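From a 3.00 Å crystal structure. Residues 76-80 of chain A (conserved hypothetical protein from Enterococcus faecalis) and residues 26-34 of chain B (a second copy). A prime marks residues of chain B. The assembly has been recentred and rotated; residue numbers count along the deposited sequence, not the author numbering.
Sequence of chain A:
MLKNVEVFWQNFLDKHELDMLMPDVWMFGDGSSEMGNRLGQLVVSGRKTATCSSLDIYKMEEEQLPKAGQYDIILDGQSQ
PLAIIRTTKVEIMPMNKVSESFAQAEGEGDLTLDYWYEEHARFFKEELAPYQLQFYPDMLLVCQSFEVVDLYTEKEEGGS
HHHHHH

Chain A, residues 76-80: DGQSQ
Chain B (26-34) WMFGDGSSE

Residues 76-80 of chain A form a tight turn with no regular helix or strand. Asp76 to Ser79 is a type I beta turn, with phi/psi of -58/-20 at Gly77 and -98/9 at Gln78, closed by Ser79 N to Asp76 O at 2.7 Å. Ser79 then takes a left-handed conformation (67/35), Gln80 returns to an extended one (-109/140), and Asp76 N donates to Gln80 O at 2.8 Å. The chain B stretch begins in a strand that comes from earlier in the chain and is loop by Phe28′ (-80/147), and it bends at Gly29′ (102/-157), Asp30′ (-99/2) and Gly31′ (111/-12). Ser32′ (-64/136) occupies the N-cap position, and a helix starts at Ser33′.

The register is set by Gln78 and Gly31′, whose CA atoms lie 4.6 Å apart. Here backbone packs closely on backbone: Gln78 O approaches Gly31′ CA at 3.4 Å in a CA-H...O contact with an angle of 146° at the hydrogen, while Gly77 O lies 3.8 Å from Ser32′ CA. Glycine suits position 31′ twice over. A CB would sit 2.1 Å from Gln78 O, a clash, and at these backbone angles it would also jam against the carbonyl of Asp30′. Gly29′ has the second constraint alone, since it lies away from the contact.

The one hydrogen bond between the stretches runs from Ser79 OG to Gly31′ O, at 2.7 Å. Ser79 points its CA-to-CB bond toward chain B, and its m rotamer (-69°) delivers the hydroxyl to that carbonyl; a short polar side chain fits this buried site. Met27′ also points toward chain A, with chi1 p and chi2 t, and its SD rests 4.2 Å from Ser79 OG.

Each loop is braced by its own aspartate. Asp76, chi1 p (60°), folds its carboxylate back over the turn, where OD1 accepts from Gln80 N at 2.8 Å and, weakly, from Gln78 N at 2.7 Å. Asp30′, also chi1 p (55°), uses OD2 to accept from Ser32′ N at 2.8 Å and Ser32′ OG at 2.5 Å. Ser32′, in the m rotamer with its CA-to-CB bond pointing away from chain A, thus spends its hydroxyl within its own loop and makes no capping bond. Gln78 starts sideways, with chi1 near -107° (between wells) and chi2 p, but its end comes nearer to chain B.

Together the stretches bury 211 Å². The rule is economical: two internally braced loops, a glycine permitting close approach, and one serine supplying the bond.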

# COMPACT_ATOMS: atom_id res chain seq x y z
N ASP A 76 5.05 6.45 -3.79
CA ASP A 76 6.33 5.90 -4.21
C ASP A 76 6.45 4.44 -3.80
O ASP A 76 5.53 3.87 -3.21
CB ASP A 76 7.51 6.69 -3.64
CG ASP A 76 7.53 6.72 -2.12
OD1 ASP A 76 6.93 5.82 -1.50
OD2 ASP A 76 8.15 7.64 -1.55
N GLY A 77 7.60 3.84 -4.10
CA GLY A 77 7.83 2.46 -3.75
C GLY A 77 7.69 2.20 -2.27
O GLY A 77 7.49 1.06 -1.86
N GLN A 78 7.79 3.26 -1.47
CA GLN A 78 7.68 3.17 -0.01
C GLN A 78 6.27 3.54 0.43
O GLN A 78 6.01 3.70 1.62
CB GLN A 78 8.67 4.11 0.67
CG GLN A 78 9.85 3.40 1.34
CD GLN A 78 10.74 2.69 0.35
OE1 GLN A 78 11.34 3.31 -0.54
NE2 GLN A 78 10.85 1.37 0.49
N SER A 79 5.38 3.68 -0.55
CA SER A 79 3.99 4.02 -0.31
C SER A 79 3.71 5.41 0.23
O SER A 79 2.77 5.58 1.01
CB SER A 79 3.34 2.99 0.60
OG SER A 79 3.21 1.75 -0.08
N GLN A 80 4.49 6.40 -0.19
CA GLN A 80 4.29 7.78 0.24
C GLN A 80 3.75 8.61 -0.93
O GLN A 80 4.18 8.45 -2.07
CB GLN A 80 5.60 8.39 0.74
CG GLN A 80 6.36 7.48 1.66
CD GLN A 80 7.41 8.22 2.43
OE1 GLN A 80 7.12 8.88 3.42
NE2 GLN A 80 8.65 8.14 1.96
N TRP B 26 -3.13 1.08 9.00
CA TRP B 26 -1.74 1.04 8.56
C TRP B 26 -1.42 -0.31 7.99
O TRP B 26 -2.18 -1.25 8.17
CB TRP B 26 -0.79 1.30 9.73
CG TRP B 26 -1.22 0.68 11.05
CD1 TRP B 26 -2.06 1.22 11.97
CD2 TRP B 26 -0.83 -0.61 11.56
NE1 TRP B 26 -2.23 0.35 13.03
CE2 TRP B 26 -1.49 -0.77 12.81
CE3 TRP B 26 -0.00 -1.64 11.09
CZ2 TRP B 26 -1.34 -1.93 13.59
CZ3 TRP B 26 0.14 -2.80 11.88
CH2 TRP B 26 -0.52 -2.92 13.12
N MET B 27 -0.30 -0.41 7.28
CA MET B 27 0.11 -1.69 6.73
C MET B 27 1.36 -2.08 7.51
O MET B 27 1.99 -1.21 8.12
CB MET B 27 0.40 -1.60 5.23
CG MET B 27 1.65 -0.86 4.84
SD MET B 27 1.85 -0.78 3.04
CE MET B 27 3.04 -2.00 2.76
N PHE B 28 1.71 -3.36 7.53
CA PHE B 28 2.89 -3.80 8.27
C PHE B 28 4.14 -3.54 7.48
O PHE B 28 4.13 -3.61 6.25
CB PHE B 28 2.80 -5.29 8.56
CG PHE B 28 1.89 -5.64 9.68
CD1 PHE B 28 2.36 -5.70 10.98
CD2 PHE B 28 0.56 -5.97 9.43
CE1 PHE B 28 1.52 -6.09 12.02
CE2 PHE B 28 -0.29 -6.36 10.46
CZ PHE B 28 0.18 -6.43 11.76
N GLY B 29 5.22 -3.23 8.17
CA GLY B 29 6.48 -2.99 7.49
C GLY B 29 6.84 -1.54 7.34
O GLY B 29 6.37 -0.69 8.09
N ASP B 30 7.67 -1.26 6.34
CA ASP B 30 8.16 0.09 6.05
C ASP B 30 7.40 0.79 4.91
O ASP B 30 7.72 1.92 4.54
CB ASP B 30 9.63 -0.01 5.68
CG ASP B 30 9.87 -0.98 4.54
OD1 ASP B 30 11.02 -1.44 4.38
OD2 ASP B 30 8.91 -1.29 3.80
N GLY B 31 6.39 0.11 4.37
CA GLY B 31 5.63 0.70 3.28
C GLY B 31 5.88 -0.02 1.97
O GLY B 31 5.17 0.20 0.99
N SER B 32 6.89 -0.88 1.95
CA SER B 32 7.18 -1.66 0.75
C SER B 32 5.97 -2.56 0.51
O SER B 32 5.44 -3.17 1.45
CB SER B 32 8.41 -2.53 0.95
OG SER B 32 9.51 -1.76 1.40
N SER B 33 5.53 -2.64 -0.74
CA SER B 33 4.41 -3.49 -1.07
C SER B 33 4.73 -4.92 -0.62
O SER B 33 3.98 -5.52 0.14
CB SER B 33 4.15 -3.44 -2.56
OG SER B 33 2.90 -4.02 -2.86
N GLU B 34 5.85 -5.44 -1.09
CA GLU B 34 6.27 -6.80 -0.74
C GLU B 34 6.11 -7.08 0.75
O GLU B 34 5.33 -7.94 1.15
CB GLU B 34 7.73 -7.03 -1.16
CG GLU B 34 7.91 -7.95 -2.38
CD GLU B 34 7.76 -7.24 -3.73
OE1 GLU B 34 8.65 -6.44 -4.10
OE2 GLU B 34 6.75 -7.48 -4.42